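Local coordinates for protein splicing factor U2AF 35 kDa subunit (Homo sapiens, PDB 1JMT) that pairs with the large subunit U2AF65 as the small subunit of the U2AF heterodimer and mediates the protein and RNA contacts needed for accurate 3'-splice site selection, at residues F44-M47 with E48-G52; E34-D37 with E38-E42; S25-S28 with D29-Q33; I86-N89 with N90-F93. The protein carries 1 engineered substitution. All blocks are in the same frame, centred on the assembly; numbering follows the deposited sequence.

Interaction 1: F44-M47 with E48-G52; sequences FTEM and EEKYG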
loop_
_atom_site.group_PDB
_atom_site.type_symbol
_atom_site.label_atom_id
_atom_site.label_comp_id
_atom_site.label_asym_id
_atom_site.label_seq_id
_atom_site.Cartn_x
_atom_site.Cartn_y
_atom_site.Cartn_z
ATOM N N PHE A 44 -6.561 -0.319 -4.947
ATOM C CA PHE A 44 -7.994 -0.552 -4.892
ATOM C C PHE A 44 -8.406 -1.791 -5.693
ATOM O O PHE A 44 -9.061 -2.694 -5.163
ATOM C CB PHE A 44 -8.748 0.661 -5.432
ATOM C CG PHE A 44 -10.242 0.512 -5.374
ATOM C CD1 PHE A 44 -10.927 0.693 -4.174
ATOM C CD2 PHE A 44 -10.961 0.162 -6.511
ATOM C CE1 PHE A 44 -12.311 0.524 -4.109
ATOM C CE2 PHE A 44 -12.350 -0.011 -6.460
ATOM C CZ PHE A 44 -13.025 0.170 -5.258
ATOM N N THR A 45 -8.016 -1.830 -6.966
ATOM C CA THR A 45 -8.358 -2.948 -7.842
ATOM C C THR A 45 -7.957 -4.288 -7.240
ATOM O O THR A 45 -8.745 -5.238 -7.231
ATOM C CB THR A 45 -7.693 -2.795 -9.219
ATOM O OG1 THR A 45 -8.255 -1.661 -9.888
ATOM C CG2 THR A 45 -7.913 -4.046 -10.069
ATOM N N GLU A 46 -6.732 -4.368 -6.741
ATOM C CA GLU A 46 -6.267 -5.602 -6.131
ATOM C C GLU A 46 -7.113 -5.937 -4.900
ATOM O O GLU A 46 -7.467 -7.101 -4.694
ATOM C CB GLU A 46 -4.788 -5.477 -5.747
ATOM C CG GLU A 46 -4.181 -6.736 -5.131
ATOM C CD GLU A 46 -4.201 -7.949 -6.067
ATOM O OE1 GLU A 46 -4.226 -7.768 -7.300
ATOM O OE2 GLU A 46 -4.172 -9.090 -5.561
ATOM N N MET A 47 -7.452 -4.929 -4.091
ATOM C CA MET A 47 -8.267 -5.176 -2.890
ATOM C C MET A 47 -9.596 -5.828 -3.250
ATOM O O MET A 47 -10.027 -6.786 -2.600
ATOM C CB MET A 47 -8.550 -3.879 -2.119
ATOM C CG MET A 47 -7.327 -3.223 -1.481
ATOM S SD MET A 47 -6.454 -4.316 -0.339
ATOM C CE MET A 47 -5.159 -4.898 -1.416
ATOM N N GLU A 48 -10.242 -5.312 -4.291
ATOM C CA GLU A 48 -11.526 -5.852 -4.722
ATOM C C GLU A 48 -11.385 -7.159 -5.488
ATOM O O GLU A 48 -12.215 -8.036 -5.367
ATOM C CB GLU A 48 -12.277 -4.830 -5.583
ATOM C CG GLU A 48 -12.694 -3.592 -4.816
ATOM C CD GLU A 48 -14.151 -3.233 -5.038
ATOM O OE1 GLU A 48 -14.508 -2.901 -6.189
ATOM O OE2 GLU A 48 -14.937 -3.285 -4.063
ATOM N N GLU A 49 -10.329 -7.279 -6.279
ATOM C CA GLU A 49 -10.106 -8.480 -7.074
ATOM C C GLU A 49 -9.813 -9.721 -6.231
ATOM O O GLU A 49 -10.403 -10.780 -6.447
ATOM C CB GLU A 49 -8.955 -8.239 -8.059
ATOM C CG GLU A 49 -9.291 -8.534 -9.515
ATOM C CD GLU A 49 -9.471 -10.018 -9.789
ATOM O OE1 GLU A 49 -8.487 -10.775 -9.630
ATOM O OE2 GLU A 49 -10.593 -10.425 -10.163
ATOM N N LYS A 50 -8.923 -9.599 -5.255
ATOM C CA LYS A 50 -8.569 -10.758 -4.453
ATOM C C LYS A 50 -9.077 -10.861 -3.021
ATOM O O LYS A 50 -9.184 -11.965 -2.497
ATOM C CB LYS A 50 -7.047 -10.935 -4.458
ATOM C CG LYS A 50 -6.486 -11.255 -5.842
ATOM C CD LYS A 50 -5.026 -11.671 -5.781
ATOM C CE LYS A 50 -4.437 -11.881 -7.171
ATOM N NZ LYS A 50 -5.107 -13.001 -7.893
ATOM N N TYR A 51 -9.406 -9.746 -2.381
ATOM C CA TYR A 51 -9.849 -9.828 -0.994
ATOM C C TYR A 51 -11.311 -9.542 -0.702
ATOM O O TYR A 51 -11.842 -10.020 0.298
ATOM C CB TYR A 51 -8.977 -8.930 -0.123
ATOM C CG TYR A 51 -7.508 -9.263 -0.229
ATOM C CD1 TYR A 51 -6.590 -8.307 -0.657
ATOM C CD2 TYR A 51 -7.042 -10.546 0.060
ATOM C CE1 TYR A 51 -5.247 -8.617 -0.801
ATOM C CE2 TYR A 51 -5.693 -10.867 -0.079
ATOM C CZ TYR A 51 -4.803 -9.901 -0.512
ATOM O OH TYR A 51 -3.471 -10.213 -0.670
ATOM N N GLY A 52 -11.971 -8.761 -1.547
ATOM C CA GLY A 52 -13.368 -8.483 -1.286
ATOM C C GLY A 52 -13.820 -7.068 -1.555
ATOM O O GLY A 52 -13.035 -6.197 -1.936
#
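Over one face of the F44 ring lies CG of E48, 4.1 Å from the ring centroid and 23° off the normal, a CH-pi contact displaced toward the rim. Further out, the E48 carboxylate passes the far end of the ring, with OE1 3.5 Å from F44 CZ and the two planes 32° apart. OE2 of the same carboxylate is turned to the backbone N of V54, so the chain that covers the ring also grips the start of the next strand. The second flat group, the Y51 ring, is met at its edge: CE of M47 lies in the ring plane, 3.8 Å from Y51 CE1. M47 SD is set obliquely to that ring, 5.3 Å from its centroid, a Met-aromatic contact in which the methyl leads. Both pairs span one turn at the C-terminal end of helix 22-51, the first helix of this RNA recognition motif, where M47 is buried against V73 and F75 of strand 68-75. The Y51 hydroxyl is held between D87 and R91, and R91 also forms a salt bridge with E46. Along the backbone, K50 N reaches E46 O at 2.9 Å in a nearly straight bond. At the next carbonyl the winding widens to a pi-type turn, and M47 O takes two donors. G52 N arrives in the carbonyl plane at 3.0 Å, while Y51 N stands well above that plane. G52 then leaves the helix with a positive phi of 140°, a backbone angle that glycine reaches easily.

Interaction 2: E34-D37 with E38-E42; sequences EHYD and EFFEE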
loop_
_atom_site.group_PDB
_atom_site.type_symbol
_atom_site.label_atom_id
_atom_site.label_comp_id
_atom_site.label_asym_id
_atom_site.label_seq_id
_atom_site.Cartn_x
_atom_site.Cartn_y
_atom_site.Cartn_z
ATOM N N GLU A 34 -1.326 12.447 -10.591
ATOM C CA GLU A 34 -1.463 11.317 -11.508
ATOM C C GLU A 34 -0.789 10.067 -10.941
ATOM O O GLU A 34 -1.258 8.946 -11.144
ATOM C CB GLU A 34 -0.854 11.660 -12.873
ATOM C CG GLU A 34 -1.376 12.970 -13.472
ATOM C CD GLU A 34 -0.920 13.198 -14.905
ATOM O OE1 GLU A 34 0.253 12.907 -15.218
ATOM O OE2 GLU A 34 -1.740 13.679 -15.718
ATOM N N HIS A 35 0.318 10.267 -10.236
ATOM C CA HIS A 35 1.047 9.160 -9.636
ATOM C C HIS A 35 0.218 8.634 -8.464
ATOM O O HIS A 35 0.191 7.435 -8.197
ATOM C CB HIS A 35 2.425 9.644 -9.168
ATOM C CG HIS A 35 3.244 8.594 -8.481
ATOM N ND1 HIS A 35 3.158 8.348 -7.127
ATOM C CD2 HIS A 35 4.175 7.735 -8.962
ATOM C CE1 HIS A 35 4.005 7.384 -6.801
ATOM N NE2 HIS A 35 4.633 6.996 -7.896
ATOM N N TYR A 36 -0.476 9.543 -7.786
ATOM C CA TYR A 36 -1.328 9.192 -6.657
ATOM C C TYR A 36 -2.524 8.379 -7.142
ATOM O O TYR A 36 -2.864 7.342 -6.563
ATOM C CB TYR A 36 -1.824 10.462 -5.963
ATOM C CG TYR A 36 -2.802 10.221 -4.838
ATOM C CD1 TYR A 36 -2.357 10.065 -3.527
ATOM C CD2 TYR A 36 -4.177 10.138 -5.083
ATOM C CE1 TYR A 36 -3.251 9.834 -2.482
ATOM C CE2 TYR A 36 -5.085 9.902 -4.044
ATOM C CZ TYR A 36 -4.608 9.752 -2.746
ATOM O OH TYR A 36 -5.472 9.511 -1.711
ATOM N N ASP A 37 -3.165 8.853 -8.205
ATOM C CA ASP A 37 -4.328 8.165 -8.755
ATOM C C ASP A 37 -3.958 6.796 -9.325
ATOM O O ASP A 37 -4.729 5.843 -9.208
ATOM C CB ASP A 37 -5.004 9.017 -9.837
ATOM C CG ASP A 37 -5.522 10.339 -9.302
ATOM O OD1 ASP A 37 -5.899 10.410 -8.111
ATOM O OD2 ASP A 37 -5.566 11.313 -10.082
ATOM N N GLU A 38 -2.787 6.702 -9.946
ATOM C CA GLU A 38 -2.326 5.436 -10.507
ATOM C C GLU A 38 -2.124 4.440 -9.363
ATOM O O GLU A 38 -2.517 3.276 -9.450
ATOM C CB GLU A 38 -0.998 5.629 -11.245
ATOM C CG GLU A 38 -0.340 4.318 -11.687
ATOM C CD GLU A 38 1.015 4.520 -12.352
ATOM O OE1 GLU A 38 1.938 5.051 -11.697
ATOM O OE2 GLU A 38 1.160 4.142 -13.535
ATOM N N PHE A 39 -1.503 4.918 -8.289
ATOM C CA PHE A 39 -1.240 4.088 -7.121
ATOM C C PHE A 39 -2.548 3.597 -6.516
ATOM O O PHE A 39 -2.707 2.406 -6.235
ATOM C CB PHE A 39 -0.474 4.893 -6.073
ATOM C CG PHE A 39 -0.213 4.139 -4.804
ATOM C CD1 PHE A 39 0.821 3.208 -4.729
ATOM C CD2 PHE A 39 -1.006 4.358 -3.678
ATOM C CE1 PHE A 39 1.059 2.506 -3.546
ATOM C CE2 PHE A 39 -0.775 3.661 -2.493
ATOM C CZ PHE A 39 0.257 2.735 -2.428
ATOM N N PHE A 40 -3.475 4.533 -6.326
ATOM C CA PHE A 40 -4.785 4.264 -5.739
ATOM C C PHE A 40 -5.504 3.143 -6.489
ATOM O O PHE A 40 -5.900 2.138 -5.897
ATOM C CB PHE A 40 -5.632 5.542 -5.773
ATOM C CG PHE A 40 -6.836 5.502 -4.879
ATOM C CD1 PHE A 40 -6.836 6.181 -3.664
ATOM C CD2 PHE A 40 -7.972 4.790 -5.245
ATOM C CE1 PHE A 40 -7.946 6.153 -2.826
ATOM C CE2 PHE A 40 -9.089 4.753 -4.411
ATOM C CZ PHE A 40 -9.075 5.438 -3.198
ATOM N N GLU A 41 -5.664 3.326 -7.794
ATOM C CA GLU A 41 -6.325 2.347 -8.646
ATOM C C GLU A 41 -5.607 1.008 -8.514
ATOM O O GLU A 41 -6.232 -0.050 -8.388
ATOM C CB GLU A 41 -6.294 2.841 -10.099
ATOM C CG GLU A 41 -6.993 1.951 -11.115
ATOM C CD GLU A 41 -6.178 0.725 -11.488
ATOM O OE1 GLU A 41 -5.016 0.884 -11.920
ATOM O OE2 GLU A 41 -6.703 -0.399 -11.354
ATOM N N GLU A 42 -4.283 1.071 -8.521
ATOM C CA GLU A 42 -3.453 -0.116 -8.401
ATOM C C GLU A 42 -3.808 -0.924 -7.149
ATOM O O GLU A 42 -3.992 -2.140 -7.212
ATOM C CB GLU A 42 -1.985 0.290 -8.341
ATOM C CG GLU A 42 -1.033 -0.873 -8.439
ATOM C CD GLU A 42 -0.916 -1.399 -9.851
ATOM O OE1 GLU A 42 -0.290 -0.716 -10.689
ATOM O OE2 GLU A 42 -1.454 -2.492 -10.124
HETATM O O HOH W 1 1.774 5.183 -9.253
#
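Y36 and F40 both carry CG opposite the backbone N, at chi1 values of 176° and -164°, and their side chains therefore run off the helix side by side in the same direction. They meet at their outer parts: CD1 of F40 is 4.1 Å from Y36 CE2, with the Y36 hydroxyl near the plane of the F40 ring, at its edge. This is the middle of helix 22-51, the long first helix of an RNA recognition motif of the peptide-binding U2AF homology type. The two rings lie against strand 54-59, F40 on M57 and V59, while the Y36 hydroxyl bonds to the carbonyl of V59. F39, one residue round from F40, points elsewhere, toward Y10 and an aromatic side chain of the bound U2AF65 peptide. The main chain is regular here, and the straightest of its bonds runs from E41 N to D37 O at 3.0 Å. The polar flank belongs to H35 and E38. The E38 chain stays extended beyond CG and brings OE1 to a salt bridge with a basic side chain of the bound peptide, which places this acidic flank at the partner-binding surface. Rather than touching the imidazole directly, E38 is tied to the H35 backbone through a water. That water donates to E38 OE1 at 2.5 Å and to H35 O at 2.9 Å, giving this carbonyl a second donor besides F39 N. The same water oxygen sits 3.5 Å above one face of the H35 ring, toward its rim.

Interaction 3: S25-S28 with D29-Q33; sequences SAVS and DVEMQ. Engineered in segment 25-28: S25 (natural residue Cys).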
loop_
_atom_site.group_PDB
_atom_site.type_symbol
_atom_site.label_atom_id
_atom_site.label_comp_id
_atom_site.label_asym_id
_atom_site.label_seq_id
_atom_site.Cartn_x
_atom_site.Cartn_y
_atom_site.Cartn_z
ATOM N N SER A 25 6.053 24.154 -10.290
ATOM C CA SER A 25 5.114 23.770 -9.243
ATOM C C SER A 25 3.870 23.119 -9.819
ATOM O O SER A 25 3.413 22.092 -9.319
ATOM C CB SER A 25 4.700 24.985 -8.411
ATOM O OG SER A 25 5.791 25.477 -7.660
ATOM N N ALA A 26 3.322 23.724 -10.869
ATOM C CA ALA A 26 2.117 23.209 -11.506
ATOM C C ALA A 26 2.354 21.827 -12.096
ATOM O O ALA A 26 1.514 20.932 -11.957
ATOM C CB ALA A 26 1.650 24.165 -12.595
ATOM N N VAL A 27 3.491 21.662 -12.765
ATOM C CA VAL A 27 3.831 20.386 -13.380
ATOM C C VAL A 27 3.989 19.329 -12.284
ATOM O O VAL A 27 3.538 18.200 -12.428
ATOM C CB VAL A 27 5.144 20.502 -14.193
ATOM C CG1 VAL A 27 5.600 19.131 -14.653
ATOM C CG2 VAL A 27 4.927 21.408 -15.403
ATOM N N SER A 28 4.625 19.718 -11.186
ATOM C CA SER A 28 4.843 18.832 -10.055
ATOM C C SER A 28 3.508 18.419 -9.432
ATOM O O SER A 28 3.318 17.261 -9.074
ATOM C CB SER A 28 5.722 19.533 -9.018
ATOM O OG SER A 28 5.896 18.733 -7.867
ATOM N N ASP A 29 2.578 19.361 -9.307
ATOM C CA ASP A 29 1.274 19.042 -8.739
ATOM C C ASP A 29 0.569 17.992 -9.587
ATOM O O ASP A 29 0.035 17.012 -9.062
ATOM C CB ASP A 29 0.377 20.284 -8.656
ATOM C CG ASP A 29 0.889 21.315 -7.673
ATOM O OD1 ASP A 29 1.481 20.921 -6.646
ATOM O OD2 ASP A 29 0.681 22.524 -7.923
ATOM N N VAL A 30 0.570 18.206 -10.900
ATOM C CA VAL A 30 -0.080 17.283 -11.823
ATOM C C VAL A 30 0.518 15.875 -11.771
ATOM O O VAL A 30 -0.207 14.889 -11.656
ATOM C CB VAL A 30 -0.002 17.802 -13.283
ATOM C CG1 VAL A 30 -0.644 16.795 -14.236
ATOM C CG2 VAL A 30 -0.715 19.142 -13.392
ATOM N N GLU A 31 1.839 15.780 -11.849
ATOM C CA GLU A 31 2.488 14.478 -11.830
ATOM C C GLU A 31 2.251 13.736 -10.516
ATOM O O GLU A 31 2.029 12.527 -10.520
ATOM C CB GLU A 31 3.980 14.642 -12.109
ATOM C CG GLU A 31 4.234 15.403 -13.399
ATOM C CD GLU A 31 5.695 15.478 -13.773
ATOM O OE1 GLU A 31 6.512 15.881 -12.920
ATOM O OE2 GLU A 31 6.024 15.141 -14.927
ATOM N N MET A 32 2.287 14.456 -9.397
ATOM C CA MET A 32 2.045 13.829 -8.104
ATOM C C MET A 32 0.623 13.280 -8.079
ATOM O O MET A 32 0.396 12.139 -7.676
ATOM C CB MET A 32 2.214 14.831 -6.963
ATOM C CG MET A 32 3.640 15.269 -6.707
ATOM S SD MET A 32 3.808 16.105 -5.106
ATOM C CE MET A 32 3.379 17.802 -5.554
ATOM N N GLN A 33 -0.328 14.100 -8.518
ATOM C CA GLN A 33 -1.731 13.712 -8.553
ATOM C C GLN A 33 -1.960 12.480 -9.421
ATOM O O GLN A 33 -2.704 11.581 -9.035
ATOM C CB GLN A 33 -2.593 14.865 -9.079
ATOM C CG GLN A 33 -4.090 14.588 -9.025
ATOM C CD GLN A 33 -4.590 14.352 -7.605
ATOM O OE1 GLN A 33 -4.466 15.217 -6.738
ATOM N NE2 GLN A 33 -5.154 13.176 -7.362
#
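S28 and M32 meet one turn apart on the N-terminal part of helix 22-51, where the first helix of the RNA recognition motif runs out from the rest of the domain; the centre of this contact is about 20 Å from the centre of the chain. Four successive amide donors are satisfied by the carbonyls four residues back. D29 N bonds to S25 O at 2.9 Å, and S25 is an engineered residue, Cys in the natural protein, whose carbonyl takes part as any other would. V30 N goes to A26 O and E31 N to V27 O, the latter at 169° at the hydrogen. M32 N completes the run on S28 O, and Q33 N continues it to D29 O. The side chains add no polar bond between the two segments. With D29 CG placed beside its own backbone N (chi1 -67°), its carboxylate hangs next to the S25 carbonyl, OD2 being 3.1 Å from S25 O. Both atoms are acceptors, so the approach is merely a close one and probably costs a little electrostatically. V27 and E31 lie side by side and point the same way, CG1 of V27 resting 3.8 Å from CD of E31. V30 keeps its CG2 near the carbonyl of A26. Q33 sends its amide onward, NE2 bonding to D37 OD1 in the following turn. In M32 the chain bends at its last torsion, chi3 -86°, and turns the methyl back along the helix, leaving CE 3.5 Å from S28 OG.

Interaction 4: I86-N89 with N90-F93; sequences IDLN and NRWF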
loop_
_atom_site.group_PDB
_atom_site.type_symbol
_atom_site.label_atom_id
_atom_site.label_comp_id
_atom_site.label_asym_id
_atom_site.label_seq_id
_atom_site.Cartn_x
_atom_site.Cartn_y
_atom_site.Cartn_z
ATOM N N ILE A 86 -3.774 -11.241 6.747
ATOM C CA ILE A 86 -2.941 -12.436 6.760
ATOM C C ILE A 86 -2.231 -12.652 5.422
ATOM O O ILE A 86 -1.009 -12.821 5.378
ATOM C CB ILE A 86 -3.781 -13.689 7.094
ATOM C CG1 ILE A 86 -4.415 -13.532 8.476
ATOM C CG2 ILE A 86 -2.902 -14.935 7.059
ATOM C CD1 ILE A 86 -5.523 -14.527 8.754
ATOM N N ASP A 87 -2.989 -12.639 4.331
ATOM C CA ASP A 87 -2.380 -12.847 3.023
ATOM C C ASP A 87 -1.430 -11.716 2.634
ATOM O O ASP A 87 -0.339 -11.966 2.114
ATOM C CB ASP A 87 -3.455 -13.011 1.940
ATOM C CG ASP A 87 -2.863 -13.402 0.596
ATOM O OD1 ASP A 87 -2.197 -14.459 0.527
ATOM O OD2 ASP A 87 -3.050 -12.659 -0.392
ATOM N N LEU A 88 -1.839 -10.475 2.887
ATOM C CA LEU A 88 -1.010 -9.321 2.536
ATOM C C LEU A 88 0.324 -9.318 3.261
ATOM O O LEU A 88 1.328 -8.830 2.733
ATOM C CB LEU A 88 -1.762 -8.017 2.818
ATOM C CG LEU A 88 -2.846 -7.697 1.783
ATOM C CD1 LEU A 88 -3.833 -6.690 2.342
ATOM C CD2 LEU A 88 -2.190 -7.175 0.515
ATOM N N ASN A 89 0.344 -9.849 4.477
ATOM C CA ASN A 89 1.585 -9.893 5.216
ATOM C C ASN A 89 2.548 -10.932 4.638
ATOM O O ASN A 89 3.707 -11.004 5.045
ATOM C CB ASN A 89 1.323 -10.141 6.704
ATOM C CG ASN A 89 1.067 -8.850 7.460
ATOM O OD1 ASN A 89 1.806 -7.883 7.302
ATOM N ND2 ASN A 89 0.027 -8.828 8.284
ATOM N N ASN A 90 2.055 -11.724 3.684
ATOM C CA ASN A 90 2.866 -12.724 2.992
ATOM C C ASN A 90 3.171 -12.269 1.559
ATOM O O ASN A 90 3.522 -13.089 0.706
ATOM C CB ASN A 90 2.143 -14.077 2.928
ATOM C CG ASN A 90 2.021 -14.737 4.286
ATOM O OD1 ASN A 90 2.947 -14.686 5.089
ATOM N ND2 ASN A 90 0.882 -15.372 4.543
ATOM N N ARG A 91 3.034 -10.972 1.285
ATOM C CA ARG A 91 3.293 -10.475 -0.068
ATOM C C ARG A 91 4.252 -9.293 -0.143
ATOM O O ARG A 91 4.481 -8.583 0.842
ATOM C CB ARG A 91 1.980 -10.074 -0.753
ATOM C CG ARG A 91 0.958 -11.186 -0.870
ATOM C CD ARG A 91 -0.343 -10.689 -1.518
ATOM N NE ARG A 91 -0.163 -10.318 -2.920
ATOM C CZ ARG A 91 -1.127 -9.835 -3.696
ATOM N NH1 ARG A 91 -2.350 -9.657 -3.208
ATOM N NH2 ARG A 91 -0.872 -9.537 -4.964
ATOM N N TRP A 92 4.810 -9.095 -1.333
ATOM C CA TRP A 92 5.715 -7.984 -1.583
ATOM C C TRP A 92 4.906 -6.910 -2.296
ATOM O O TRP A 92 3.839 -7.172 -2.843
ATOM C CB TRP A 92 6.854 -8.383 -2.531
ATOM C CG TRP A 92 7.714 -9.534 -2.115
ATOM C CD1 TRP A 92 7.815 -10.745 -2.741
ATOM C CD2 TRP A 92 8.685 -9.547 -1.060
ATOM N NE1 TRP A 92 8.793 -11.506 -2.149
ATOM C CE2 TRP A 92 9.342 -10.799 -1.112
ATOM C CE3 TRP A 92 9.058 -8.627 -0.074
ATOM C CZ2 TRP A 92 10.365 -11.151 -0.222
ATOM C CZ3 TRP A 92 10.078 -8.976 0.815
ATOM C CH2 TRP A 92 10.716 -10.233 0.734
ATOM N N PHE A 93 5.441 -5.702 -2.294
ATOM C CA PHE A 93 4.833 -4.588 -2.996
ATOM C C PHE A 93 5.967 -3.623 -3.300
ATOM O O PHE A 93 6.619 -3.115 -2.388
ATOM C CB PHE A 93 3.774 -3.868 -2.146
ATOM C CG PHE A 93 3.069 -2.757 -2.879
ATOM C CD1 PHE A 93 1.920 -3.012 -3.622
ATOM C CD2 PHE A 93 3.561 -1.458 -2.840
ATOM C CE1 PHE A 93 1.276 -1.992 -4.307
ATOM C CE2 PHE A 93 2.919 -0.429 -3.529
ATOM C CZ PHE A 93 1.778 -0.697 -4.262
HETATM O O HOH W 2 -1.401 -15.713 2.502
#
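R91 folds its aliphatic chain back over the end of the helix that D87 belongs to: R91 CG lies 3.3 Å from D87 O, and R91 CD is 3.5 Å from D87 OD2. That is the tight part of the contact, built round a type I beta turn from L88 to R91. R91 N closes the turn on L88 O at 3.1 Å, and N90 N binds D87 O at 2.9 Å. The charged ends of D87 and R91 do not join: OD2 is 4.2 Å from NH1, beyond a salt bridge, with the carboxylate and guanidinium planes 43° apart. The Y51 hydroxyl bonds to both, to D87 OD2 and to R91 NH1, and E46 adds a salt bridge to the same NH1. A bend at chi3 (67°) carries the guanidinium past the carboxylate, and its NH2 makes a salt bridge with an acidic side chain of the bound U2AF65 peptide. The looser side is at N90, an exposed residue. Its ND2 gives a hydrogen to a water at 3.1 Å, and this water donates in turn to D87 OD1 at 2.5 Å, bridging the two side chains. R91, W92 and F93 form the Arg-X-Phe sequence characteristic of U2AF homology motifs, and the rings of W92 and F93 also meet aromatic side chains of the peptide. The turn joins helix 78-88 to strand 92-93: L88 packs down on I4 and L6 of strand 3-11 and on I98 and A100 of strand 96-102, while R91 pairs through its backbone with I98.

From the N terminus, interaction 3, interaction 2 and interaction 1 follow one another along helix 22-51, each within neighbouring turns, so none closes a long loop and none nests in or crosses another. Interaction 3 lies on the outlying end, interaction 2 where the helix reaches the sheet, and interaction 1 at its exit toward strand 54-59. Interaction 4 comes last and closes the tight turn between helix 78-88 and strand 92-93. The real ties run across the sequence: the end of the first helix meets this turn through the Y51 hydroxyl and through L88, which touches both M47 and Y51, and F39 CE1 of interaction 2 reaches F93 CZ of interaction 4 at 3.4 Å.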